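Local coordinates for periplasmic oligopeptide-binding protein (Burkholderia pseudomallei, PDB 3ZS6) that probably captures short peptides in the periplasm and delivers them to an ABC transporter for uptake into the cell, at residues Ala260-Tyr265 / Lys362-Phe367; Leu183-Trp186 / Asn190-Val193; Thr102-Phe107 / Ala152-Val157; Gly486-Thr491 / Asp495-Gln500. One frame throughout, in Å; residues are numbered along the deposited sequence.

Contact 1: Ala260-Tyr265 / Lys362-Phe367; sequences ATYYYY and KKVALF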
loop_
_atom_site.group_PDB
_atom_site.type_symbol
_atom_site.label_atom_id
_atom_site.label_comp_id
_atom_site.label_asym_id
_atom_site.label_seq_id
_atom_site.Cartn_x
_atom_site.Cartn_y
_atom_site.Cartn_z
ATOM N N ALA A 260 -5.066 -2.879 6.518
ATOM C CA ALA A 260 -4.715 -3.436 5.222
ATOM C C ALA A 260 -5.649 -4.599 4.907
ATOM O O ALA A 260 -6.020 -5.360 5.801
ATOM C CB ALA A 260 -3.241 -3.889 5.226
ATOM N N THR A 261 -6.031 -4.726 3.640
ATOM C CA THR A 261 -7.021 -5.721 3.230
ATOM C C THR A 261 -6.472 -6.639 2.140
ATOM O O THR A 261 -5.909 -6.176 1.146
ATOM C CB THR A 261 -8.308 -5.027 2.708
ATOM O OG1 THR A 261 -8.819 -4.146 3.715
ATOM C CG2 THR A 261 -9.390 -6.053 2.336
ATOM N N TYR A 262 -6.650 -7.941 2.340
ATOM C CA TYR A 262 -6.239 -8.962 1.390
ATOM C C TYR A 262 -7.473 -9.298 0.553
ATOM O O TYR A 262 -8.549 -9.577 1.096
ATOM C CB TYR A 262 -5.755 -10.195 2.162
ATOM C CG TYR A 262 -5.085 -11.307 1.369
ATOM C CD1 TYR A 262 -5.801 -12.079 0.459
ATOM C CD2 TYR A 262 -3.748 -11.624 1.582
ATOM C CE1 TYR A 262 -5.189 -13.115 -0.244
ATOM C CE2 TYR A 262 -3.133 -12.662 0.890
ATOM C CZ TYR A 262 -3.858 -13.405 -0.019
ATOM O OH TYR A 262 -3.248 -14.438 -0.711
ATOM N N TYR A 263 -7.332 -9.245 -0.763
ATOM C CA TYR A 263 -8.486 -9.436 -1.633
ATOM C C TYR A 263 -8.105 -9.924 -3.023
ATOM O O TYR A 263 -6.948 -9.796 -3.459
ATOM C CB TYR A 263 -9.301 -8.142 -1.738
ATOM C CG TYR A 263 -8.646 -7.042 -2.557
ATOM C CD1 TYR A 263 -8.873 -6.939 -3.925
ATOM C CD2 TYR A 263 -7.807 -6.098 -1.953
ATOM C CE1 TYR A 263 -8.284 -5.922 -4.680
ATOM C CE2 TYR A 263 -7.214 -5.068 -2.700
ATOM C CZ TYR A 263 -7.459 -4.992 -4.061
ATOM O OH TYR A 263 -6.886 -3.992 -4.811
ATOM N N TYR A 264 -9.088 -10.490 -3.717
ATOM C CA TYR A 264 -8.871 -10.931 -5.082
ATOM C C TYR A 264 -9.394 -9.902 -6.077
ATOM O O TYR A 264 -10.564 -9.505 -6.058
ATOM C CB TYR A 264 -9.501 -12.305 -5.337
ATOM C CG TYR A 264 -8.653 -13.478 -4.884
ATOM C CD1 TYR A 264 -7.323 -13.312 -4.527
ATOM C CD2 TYR A 264 -9.186 -14.754 -4.823
ATOM C CE1 TYR A 264 -6.549 -14.399 -4.116
ATOM C CE2 TYR A 264 -8.423 -15.840 -4.423
ATOM C CZ TYR A 264 -7.104 -15.661 -4.066
ATOM O OH TYR A 264 -6.351 -16.757 -3.665
ATOM N N TYR A 265 -8.487 -9.464 -6.928
ATOM C CA TYR A 265 -8.797 -8.615 -8.054
ATOM C C TYR A 265 -9.662 -9.415 -9.008
ATOM O O TYR A 265 -9.460 -10.621 -9.169
ATOM C CB TYR A 265 -7.461 -8.251 -8.692
ATOM C CG TYR A 265 -7.403 -7.783 -10.124
ATOM C CD1 TYR A 265 -7.669 -8.649 -11.181
ATOM C CD2 TYR A 265 -6.964 -6.499 -10.421
ATOM C CE1 TYR A 265 -7.554 -8.226 -12.495
ATOM C CE2 TYR A 265 -6.849 -6.067 -11.720
ATOM C CZ TYR A 265 -7.142 -6.930 -12.755
ATOM O OH TYR A 265 -7.012 -6.489 -14.044
ATOM N N LYS A 362 -0.026 -19.104 -2.351
ATOM C CA LYS A 362 -0.326 -20.371 -2.996
ATOM C C LYS A 362 -1.388 -21.140 -2.219
ATOM O O LYS A 362 -2.326 -21.683 -2.813
ATOM C CB LYS A 362 0.934 -21.227 -3.157
ATOM C CG LYS A 362 0.639 -22.595 -3.775
ATOM C CD LYS A 362 1.909 -23.392 -4.079
ATOM C CE LYS A 362 1.578 -24.632 -4.901
ATOM N NZ LYS A 362 2.771 -25.486 -5.176
ATOM N N LYS A 363 -1.239 -21.188 -0.896
ATOM C CA LYS A 363 -2.203 -21.879 -0.037
ATOM C C LYS A 363 -3.593 -21.262 -0.149
ATOM O O LYS A 363 -4.592 -21.973 -0.266
ATOM C CB LYS A 363 -1.752 -21.851 1.427
ATOM C CG LYS A 363 -0.672 -22.874 1.791
ATOM C CD LYS A 363 -0.263 -22.755 3.269
ATOM C CE LYS A 363 0.782 -23.806 3.654
ATOM N NZ LYS A 363 1.100 -23.784 5.115
ATOM N N VAL A 364 -3.657 -19.937 -0.096
ATOM C CA VAL A 364 -4.933 -19.244 -0.230
ATOM C C VAL A 364 -5.564 -19.532 -1.599
ATOM O O VAL A 364 -6.762 -19.790 -1.700
ATOM C CB VAL A 364 -4.776 -17.724 -0.010
ATOM C CG1 VAL A 364 -6.116 -17.023 -0.157
ATOM C CG2 VAL A 364 -4.195 -17.454 1.380
ATOM N N ALA A 365 -4.746 -19.498 -2.648
ATOM C CA ALA A 365 -5.225 -19.748 -4.005
ATOM C C ALA A 365 -5.758 -21.179 -4.194
ATOM O O ALA A 365 -6.801 -21.384 -4.824
ATOM C CB ALA A 365 -4.132 -19.446 -5.015
ATOM N N LEU A 366 -5.034 -22.164 -3.663
ATOM C CA LEU A 366 -5.485 -23.552 -3.717
ATOM C C LEU A 366 -6.835 -23.707 -3.016
ATOM O O LEU A 366 -7.705 -24.464 -3.463
ATOM C CB LEU A 366 -4.443 -24.490 -3.083
ATOM C CG LEU A 366 -3.236 -24.803 -3.974
ATOM C CD1 LEU A 366 -2.064 -25.402 -3.182
ATOM C CD2 LEU A 366 -3.637 -25.717 -5.130
ATOM N N PHE A 367 -7.000 -22.987 -1.911
ATOM C CA PHE A 367 -8.262 -23.008 -1.183
ATOM C C PHE A 367 -9.400 -22.436 -2.025
ATOM O O PHE A 367 -10.450 -23.059 -2.156
ATOM C CB PHE A 367 -8.147 -22.240 0.138
ATOM C CG PHE A 367 -9.424 -22.225 0.937
ATOM C CD1 PHE A 367 -9.891 -23.384 1.540
ATOM C CD2 PHE A 367 -10.152 -21.053 1.086
ATOM C CE1 PHE A 367 -11.066 -23.379 2.273
ATOM C CE2 PHE A 367 -11.328 -21.037 1.825
ATOM C CZ PHE A 367 -11.785 -22.200 2.417
#
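Tyr-262 and Tyr-264 project from strand 260-266 of a mixed sheet onto Val-364 and Ala-365 of helix 359-376. This helix joins the parallel strands 350-356 and 379-385, a beta-alpha-beta crossover. The strand and helix segments meet at 52°, with axes 11.5 Å apart. Both tyrosines send their rings to the same side and touch the helix with their hydroxyl ends. Tyr-262 carries its CG anti to the backbone N (chi1 -171°), which aims the ring at the helix. Tyr-262 OH comes to 3.7 Å from Val-364 CB, head-on to the valine. Tyr-262 CE1 lies 4.0 Å from Val-364 CG1. Tyr-264 OH reaches further along the helix, 3.5 Å from Val-364 CG1. Ala-365 CA lies 3.2 Å from Tyr-264 OH, at the edge of the tyrosine ring. Ala-365 N is 3.3 Å from Tyr-264 OH, but the angle is too poor for a hydrogen bond. The Tyr-262 hydroxyl has its own partner, His-361 ND1, about one turn before Val-364 on the same helix. Phe-473 stacks on the Tyr-262 ring. The four touching residues are buried, and helix carbons meet tyrosine oxygen or ring carbon. No hydrogen bond joins the segments; His-361 satisfies the Tyr-262 hydroxyl.

Contact 2: Leu183-Trp186 / Asn190-Val193; sequences LVDW and NRIV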
loop_
_atom_site.group_PDB
_atom_site.type_symbol
_atom_site.label_atom_id
_atom_site.label_comp_id
_atom_site.label_asym_id
_atom_site.label_seq_id
_atom_site.Cartn_x
_atom_site.Cartn_y
_atom_site.Cartn_z
ATOM N N LEU A 183 22.114 5.152 -0.970
ATOM C CA LEU A 183 22.174 3.841 -1.595
ATOM C C LEU A 183 23.604 3.461 -1.947
ATOM O O LEU A 183 24.283 4.191 -2.669
ATOM C CB LEU A 183 21.312 3.840 -2.860
ATOM C CG LEU A 183 21.156 2.509 -3.595
ATOM C CD1 LEU A 183 20.394 1.526 -2.722
ATOM C CD2 LEU A 183 20.444 2.727 -4.925
ATOM N N VAL A 184 24.055 2.308 -1.457
ATOM C CA VAL A 184 25.406 1.828 -1.761
ATOM C C VAL A 184 25.415 0.726 -2.822
ATOM O O VAL A 184 26.291 0.694 -3.693
ATOM C CB VAL A 184 26.120 1.289 -0.500
ATOM C CG1 VAL A 184 27.543 0.871 -0.837
ATOM C CG2 VAL A 184 26.114 2.329 0.605
ATOM N N ASP A 185 24.451 -0.186 -2.747
ATOM C CA ASP A 185 24.412 -1.308 -3.683
ATOM C C ASP A 185 22.970 -1.702 -3.985
ATOM O O ASP A 185 22.106 -1.685 -3.100
ATOM C CB ASP A 185 25.189 -2.504 -3.114
ATOM C CG ASP A 185 25.423 -3.606 -4.144
ATOM O OD1 ASP A 185 25.575 -3.290 -5.347
ATOM O OD2 ASP A 185 25.458 -4.792 -3.744
ATOM N N TRP A 186 22.715 -2.038 -5.245
ATOM C CA TRP A 186 21.410 -2.517 -5.663
ATOM C C TRP A 186 21.600 -3.647 -6.665
ATOM O O TRP A 186 21.864 -3.399 -7.842
ATOM C CB TRP A 186 20.598 -1.384 -6.298
ATOM C CG TRP A 186 19.199 -1.779 -6.702
ATOM C CD1 TRP A 186 18.607 -3.004 -6.540
ATOM C CD2 TRP A 186 18.218 -0.944 -7.344
ATOM N NE1 TRP A 186 17.320 -2.979 -7.034
ATOM C CE2 TRP A 186 17.055 -1.726 -7.526
ATOM C CE3 TRP A 186 18.209 0.390 -7.772
ATOM C CZ2 TRP A 186 15.898 -1.219 -8.125
ATOM C CZ3 TRP A 186 17.052 0.896 -8.358
ATOM C CH2 TRP A 186 15.912 0.088 -8.527
ATOM N N ASN A 190 18.575 -9.787 -5.409
ATOM C CA ASN A 190 19.677 -10.237 -4.582
ATOM C C ASN A 190 19.738 -9.426 -3.302
ATOM O O ASN A 190 19.431 -9.931 -2.228
ATOM C CB ASN A 190 20.996 -10.145 -5.348
ATOM C CG ASN A 190 22.158 -10.738 -4.581
ATOM O OD1 ASN A 190 22.099 -10.891 -3.365
ATOM N ND2 ASN A 190 23.221 -11.082 -5.293
ATOM N N ARG A 191 20.123 -8.162 -3.421
ATOM C CA ARG A 191 20.185 -7.300 -2.253
ATOM C C ARG A 191 20.217 -5.824 -2.597
ATOM O O ARG A 191 20.623 -5.426 -3.697
ATOM C CB ARG A 191 21.423 -7.642 -1.424
ATOM C CG ARG A 191 22.693 -7.649 -2.247
ATOM C CD ARG A 191 23.749 -6.731 -1.672
ATOM N NE ARG A 191 24.708 -7.433 -0.830
ATOM C CZ ARG A 191 26.010 -7.156 -0.796
ATOM N NH1 ARG A 191 26.509 -6.197 -1.566
ATOM N NH2 ARG A 191 26.818 -7.840 0.004
ATOM N N ILE A 192 19.772 -5.021 -1.635
ATOM C CA ILE A 192 19.973 -3.584 -1.649
ATOM C C ILE A 192 20.684 -3.206 -0.353
ATOM O O ILE A 192 20.289 -3.645 0.726
ATOM C CB ILE A 192 18.646 -2.827 -1.768
ATOM C CG1 ILE A 192 18.239 -2.705 -3.236
ATOM C CG2 ILE A 192 18.751 -1.435 -1.116
ATOM C CD1 ILE A 192 16.838 -2.146 -3.444
ATOM N N VAL A 193 21.755 -2.426 -0.462
ATOM C CA VAL A 193 22.502 -1.986 0.719
ATOM C C VAL A 193 22.555 -0.459 0.766
ATOM O O VAL A 193 22.761 0.199 -0.262
ATOM C CB VAL A 193 23.954 -2.548 0.743
ATOM C CG1 VAL A 193 24.679 -2.135 2.022
ATOM C CG2 VAL A 193 23.962 -4.062 0.587
#
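Trp-186 and Ile-192 lie side by side and point the same way from one face of a two-stranded pairing. Ile-192 CD1 sits over the five-membered ring of Trp-186, 3.8 Å from its centroid and 17° off the normal, a CH-pi contact. Ile-192 CG1 makes the closest approach to the indole, 3.3 Å from Trp-186 CD1. Trp-186 NE1 bonds to Glu-14, which would limit the indole's rotation. Leu-183 crosses Ile-192 at about a right angle, and Leu-183 CD1 touches Ile-192 CG2 at 3.7 Å. Asp-185 and Val-193 are paired on the other face. A single pair, Arg-191 NH1 and Asp-185 OD2 at 2.8 Å, makes a salt bridge here. The carboxylate and guanidinium planes stand 90° apart. NH1 comes from the anti side, tilted out of the carboxylate plane, while OD2 lies near the guanidinium plane. Arg-191 bends at chi2 and chi3 to bring NH1 there, and Gln-187 NE2 also bonds to OD2. In the backbone, Val-193 N bonds to Asp-185 O at 2.8 Å. Val-193 O accepts two bonds, from Val-184 N at 2.7 Å and Asp-185 N at 3.0 Å. Two residues thus face one: a classic beta bulge within the antiparallel hairpin of strands 181-187 and 191-196.

Contact 3: Thr102-Phe107 / Ala152-Val157; sequences TILVEF and APLTPV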
loop_
_atom_site.group_PDB
_atom_site.type_symbol
_atom_site.label_atom_id
_atom_site.label_comp_id
_atom_site.label_asym_id
_atom_site.label_seq_id
_atom_site.Cartn_x
_atom_site.Cartn_y
_atom_site.Cartn_z
ATOM N N THR A 102 -0.599 8.569 -9.179
ATOM C CA THR A 102 -1.075 9.951 -9.161
ATOM C C THR A 102 -2.126 10.202 -8.071
ATOM O O THR A 102 -2.476 11.345 -7.789
ATOM C CB THR A 102 -1.645 10.368 -10.532
ATOM O OG1 THR A 102 -2.656 9.438 -10.929
ATOM C CG2 THR A 102 -0.541 10.397 -11.595
ATOM N N ILE A 103 -2.629 9.134 -7.458
ATOM C CA ILE A 103 -3.698 9.271 -6.466
ATOM C C ILE A 103 -3.339 10.216 -5.314
ATOM O O ILE A 103 -4.193 10.964 -4.838
ATOM C CB ILE A 103 -4.148 7.904 -5.898
ATOM C CG1 ILE A 103 -2.952 7.149 -5.306
ATOM C CG2 ILE A 103 -4.846 7.071 -6.992
ATOM C CD1 ILE A 103 -3.318 5.856 -4.592
ATOM N N LEU A 104 -2.084 10.192 -4.869
ATOM C CA LEU A 104 -1.684 11.022 -3.731
ATOM C C LEU A 104 -1.667 12.520 -4.036
ATOM O O LEU A 104 -1.968 13.335 -3.167
ATOM C CB LEU A 104 -0.319 10.588 -3.168
ATOM C CG LEU A 104 -0.340 9.308 -2.332
ATOM C CD1 LEU A 104 1.030 9.035 -1.710
ATOM C CD2 LEU A 104 -1.411 9.389 -1.265
ATOM N N VAL A 105 -1.325 12.882 -5.268
ATOM C CA VAL A 105 -1.280 14.291 -5.635
ATOM C C VAL A 105 -2.658 14.759 -6.102
ATOM O O VAL A 105 -2.899 15.946 -6.304
ATOM C CB VAL A 105 -0.218 14.557 -6.720
ATOM C CG1 VAL A 105 -0.737 14.123 -8.090
ATOM C CG2 VAL A 105 0.183 16.029 -6.724
ATOM N N GLU A 106 -3.576 13.813 -6.234
ATOM C CA GLU A 106 -4.899 14.108 -6.766
ATOM C C GLU A 106 -5.687 15.092 -5.898
ATOM O O GLU A 106 -6.574 15.787 -6.399
ATOM C CB GLU A 106 -5.690 12.812 -6.960
ATOM C CG GLU A 106 -6.538 12.769 -8.214
ATOM C CD GLU A 106 -7.146 11.394 -8.445
ATOM O OE1 GLU A 106 -6.389 10.457 -8.774
ATOM O OE2 GLU A 106 -8.377 11.250 -8.289
ATOM N N PHE A 107 -5.369 15.160 -4.606
ATOM C CA PHE A 107 -6.073 16.084 -3.713
ATOM C C PHE A 107 -5.647 17.530 -3.970
ATOM O O PHE A 107 -6.348 18.471 -3.593
ATOM C CB PHE A 107 -5.829 15.743 -2.237
ATOM C CG PHE A 107 -6.397 14.421 -1.804
ATOM C CD1 PHE A 107 -6.922 13.531 -2.727
ATOM C CD2 PHE A 107 -6.409 14.071 -0.462
ATOM C CE1 PHE A 107 -7.442 12.311 -2.319
ATOM C CE2 PHE A 107 -6.929 12.857 -0.048
ATOM C CZ PHE A 107 -7.446 11.976 -0.978
ATOM N N ALA A 152 6.124 7.857 0.077
ATOM C CA ALA A 152 7.234 7.951 -0.872
ATOM C C ALA A 152 6.972 8.770 -2.138
ATOM O O ALA A 152 7.843 9.520 -2.574
ATOM C CB ALA A 152 7.776 6.561 -1.212
ATOM N N PRO A 153 5.777 8.641 -2.734
ATOM C CA PRO A 153 5.628 9.364 -3.999
ATOM C C PRO A 153 5.584 10.887 -3.831
ATOM O O PRO A 153 5.725 11.585 -4.834
ATOM C CB PRO A 153 4.301 8.836 -4.561
ATOM C CG PRO A 153 4.094 7.499 -3.860
ATOM C CD PRO A 153 4.635 7.749 -2.469
ATOM N N LEU A 154 5.401 11.398 -2.615
ATOM C CA LEU A 154 5.431 12.854 -2.421
ATOM C C LEU A 154 6.775 13.381 -1.897
ATOM O O LEU A 154 6.916 14.580 -1.630
ATOM C CB LEU A 154 4.251 13.344 -1.560
ATOM C CG LEU A 154 2.857 13.087 -2.177
ATOM C CD1 LEU A 154 1.731 13.563 -1.257
ATOM C CD2 LEU A 154 2.723 13.749 -3.548
ATOM N N THR A 155 7.763 12.498 -1.767
ATOM C CA THR A 155 9.119 12.954 -1.456
ATOM C C THR A 155 9.706 13.793 -2.599
ATOM O O THR A 155 9.277 13.682 -3.754
ATOM C CB THR A 155 10.078 11.794 -1.125
ATOM O OG1 THR A 155 10.160 10.892 -2.237
ATOM C CG2 THR A 155 9.600 11.044 0.118
ATOM N N PRO A 156 10.696 14.641 -2.279
ATOM C CA PRO A 156 11.253 15.510 -3.319
ATOM C C PRO A 156 12.199 14.737 -4.220
ATOM O O PRO A 156 12.696 13.676 -3.837
ATOM C CB PRO A 156 12.017 16.574 -2.520
ATOM C CG PRO A 156 12.413 15.876 -1.251
ATOM C CD PRO A 156 11.314 14.871 -0.957
ATOM N N VAL A 157 12.407 15.266 -5.419
ATOM C CA VAL A 157 13.335 14.698 -6.386
ATOM C C VAL A 157 14.281 15.777 -6.904
ATOM O O VAL A 157 13.876 16.923 -7.079
ATOM C CB VAL A 157 12.581 14.086 -7.573
ATOM C CG1 VAL A 157 13.556 13.598 -8.622
ATOM C CG2 VAL A 157 11.686 12.952 -7.086
#
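Ala-152 O, just ahead of the Pro-153 and Leu-154 that meet Leu-104 and Val-105, is gripped by two groups of Thr-155. The hydroxyl Thr-155 OG1 donates to Ala-152 O at 2.7 Å and lies in the carbonyl plane. Thr-155 N donates to Ala-152 O at 3.1 Å. The two bonds close the short 3-10 turn 152-154 and fix the Thr-155 hydroxyl. Both bonds stay within segment 152-157; none crosses to 102-107. The contact itself is made of aliphatic carbon. Leu-104 is the centre on one side. Leu-104 CD1 reaches the proline ring at a slant, 3.9 Å from Pro-153 CD and 4.0 Å from Pro-153 CG. The base of the same side chain touches the second partner, with Leu-104 CB 4.1 Å from Leu-154 CD1. Leu-154 has CG anti to its carbonyl carbon (chi1 -62°), which carries CG toward segment 102-107, where CD1 and CD2 make the contacts. Leu-154 CD2 is a looser neighbour of Val-105 CB at 4.4 Å. Leu-104 thus bridges a proline and a leucine, and the buried contact has no polar grip. Segment 102-107 precedes helix 111-115, and 152-157 precedes helix 159-165. Leu-92 of helix 82-93 touches Val-105 and Leu-154 together. Trp-89 of that helix donates its NE1 to Leu-154 O, and Leu-148 of helix 145-148 packs on Leu-104.

Contact 4: Gly486-Thr491 / Asp495-Gln500; sequences GGYTLT and DMRASQ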
loop_
_atom_site.group_PDB
_atom_site.type_symbol
_atom_site.label_atom_id
_atom_site.label_comp_id
_atom_site.label_asym_id
_atom_site.label_seq_id
_atom_site.Cartn_x
_atom_site.Cartn_y
_atom_site.Cartn_z
ATOM N N GLY A 486 15.702 -2.398 19.072
ATOM C CA GLY A 486 14.908 -1.493 19.901
ATOM C C GLY A 486 14.103 -0.479 19.097
ATOM O O GLY A 486 14.396 -0.225 17.920
ATOM N N GLY A 487 13.084 0.097 19.732
ATOM C CA GLY A 487 12.262 1.123 19.107
ATOM C C GLY A 487 10.982 0.655 18.412
ATOM O O GLY A 487 10.172 1.478 17.983
ATOM N N TYR A 488 10.798 -0.654 18.282
ATOM C CA TYR A 488 9.618 -1.194 17.599
ATOM C C TYR A 488 8.381 -0.995 18.473
ATOM O O TYR A 488 8.418 -1.282 19.668
ATOM C CB TYR A 488 9.809 -2.691 17.296
ATOM C CG TYR A 488 8.864 -3.261 16.247
ATOM C CD1 TYR A 488 7.605 -3.756 16.600
ATOM C CD2 TYR A 488 9.234 -3.309 14.904
ATOM C CE1 TYR A 488 6.740 -4.282 15.645
ATOM C CE2 TYR A 488 8.372 -3.824 13.935
ATOM C CZ TYR A 488 7.130 -4.310 14.311
ATOM O OH TYR A 488 6.285 -4.827 13.356
ATOM N N THR A 489 7.291 -0.500 17.889
ATOM C CA THR A 489 6.038 -0.367 18.637
ATOM C C THR A 489 4.933 -1.177 17.975
ATOM O O THR A 489 5.075 -1.627 16.835
ATOM C CB THR A 489 5.555 1.095 18.742
ATOM O OG1 THR A 489 4.865 1.455 17.538
ATOM C CG2 THR A 489 6.734 2.051 18.986
ATOM N N LEU A 490 3.826 -1.359 18.687
ATOM C CA LEU A 490 2.719 -2.140 18.147
ATOM C C LEU A 490 1.571 -1.238 17.709
ATOM O O LEU A 490 0.443 -1.698 17.535
ATOM C CB LEU A 490 2.234 -3.167 19.177
ATOM C CG LEU A 490 3.308 -4.118 19.726
ATOM C CD1 LEU A 490 2.715 -5.084 20.755
ATOM C CD2 LEU A 490 4.004 -4.878 18.598
ATOM N N THR A 491 1.860 0.047 17.525
ATOM C CA THR A 491 0.807 1.009 17.207
ATOM C C THR A 491 0.931 1.645 15.811
ATOM O O THR A 491 0.121 2.491 15.440
ATOM C CB THR A 491 0.740 2.114 18.269
ATOM O OG1 THR A 491 1.968 2.849 18.262
ATOM C CG2 THR A 491 0.524 1.506 19.656
ATOM N N ASP A 495 1.962 0.147 9.114
ATOM C CA ASP A 495 3.228 -0.567 8.960
ATOM C C ASP A 495 4.253 0.183 8.113
ATOM O O ASP A 495 4.904 -0.400 7.237
ATOM C CB ASP A 495 3.019 -1.993 8.425
ATOM C CG ASP A 495 4.294 -2.840 8.516
ATOM O OD1 ASP A 495 5.190 -2.521 9.334
ATOM O OD2 ASP A 495 4.408 -3.822 7.771
ATOM N N MET A 496 4.395 1.479 8.380
ATOM C CA MET A 496 5.436 2.273 7.748
ATOM C C MET A 496 6.519 2.552 8.788
ATOM O O MET A 496 6.505 3.585 9.480
ATOM C CB MET A 496 4.862 3.561 7.145
ATOM C CG MET A 496 4.258 3.385 5.729
ATOM S SD MET A 496 5.494 2.996 4.453
ATOM C CE MET A 496 5.081 1.311 3.976
ATOM N N ARG A 497 7.443 1.608 8.906
ATOM C CA ARG A 497 8.439 1.636 9.972
ATOM C C ARG A 497 9.834 1.842 9.401
ATOM O O ARG A 497 10.445 0.913 8.875
ATOM C CB ARG A 497 8.369 0.334 10.790
ATOM C CG ARG A 497 7.007 0.096 11.498
ATOM C CD ARG A 497 6.928 -1.314 12.099
ATOM N NE ARG A 497 5.986 -1.417 13.221
ATOM C CZ ARG A 497 4.753 -1.918 13.142
ATOM N NH1 ARG A 497 4.271 -2.361 11.979
ATOM N NH2 ARG A 497 3.992 -1.965 14.232
ATOM N N ALA A 498 10.316 3.074 9.499
ATOM C CA ALA A 498 11.597 3.463 8.922
ATOM C C ALA A 498 12.753 2.957 9.761
ATOM O O ALA A 498 12.655 2.866 10.987
ATOM C CB ALA A 498 11.672 4.983 8.789
ATOM N N SER A 499 13.863 2.645 9.105
ATOM C CA SER A 499 15.037 2.163 9.823
ATOM C C SER A 499 15.612 3.189 10.822
ATOM O O SER A 499 16.133 2.813 11.875
ATOM C CB SER A 499 16.108 1.723 8.825
ATOM O OG SER A 499 15.598 0.718 7.966
ATOM N N GLN A 500 15.516 4.479 10.503
ATOM C CA GLN A 500 16.134 5.502 11.352
ATOM C C GLN A 500 15.478 5.624 12.730
ATOM O O GLN A 500 16.032 6.254 13.640
ATOM C CB GLN A 500 16.154 6.872 10.663
ATOM C CG GLN A 500 14.780 7.530 10.515
ATOM C CD GLN A 500 14.890 9.032 10.275
ATOM O OE1 GLN A 500 14.491 9.548 9.226
ATOM N NE2 GLN A 500 15.433 9.738 11.254
HETATM O O HOH W 1 7.342 0.264 15.167
#
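Tyr-488 and Thr-489 receive the side chain of Arg-497 within the C-terminal loop between strands 485-486 and 503-504, in the periplasmic peptide-binding fold of solute-binding family 5. In this loop, Met-496 packs on an acidic side chain of the bound peptide. The first interaction is face to face. The guanidinium and the Tyr-488 ring lie 5° from parallel, although the two side chains cross at about a right angle. Tyr-488 OH sits over the centre of the guanidinium, 3.3 Å from Arg-497 CZ. Arg-497 NE lies over the ring, 3.3 Å from Tyr-488 CZ. The hydroxyl bonds to Arg-479 NH1, not to Arg-497. The second kind is polar and uses the guanidinium edge. Arg-497 NH2 donates to Thr-489 O at 2.8 Å, at an angle of 160°. Arg-497 NH1 forms a salt bridge with Asp-495 OD1, also at 2.8 Å, and meets the carboxylate from above its plane. Asp-495 OD2 also bridges to Arg-479. The guanidinium is thus held at its rim and covered by tyrosine on one face, which would limit its rotation. Third, one water accepts from Thr-489 N at 2.8 Å and from Arg-497 NE at 2.9 Å.

Along the chain the contacts close in the order 3, 2, 1, 4, each before the next opens. They do not touch, and their centres are 21 to 30 Å apart. Contacts 1 and 3 lie on opposite sides of the chain's centre, about 28 Å apart between centres. Contact 2 belongs to the four-stranded sheet with strand 210-215. The strand of contact 1 belongs to the larger mixed sheet, on which its helix packs. Contact 4 adjoins both: Ser-499 touches strand 210-215, and Tyr-488 touches strand 253-258. Helix 26-35 links contacts 3 and 4, since Asn-29 bonds to Ala-152 N and touches Met-496. The C-terminal loop thus borders several parts of the fold, next to the bound peptide.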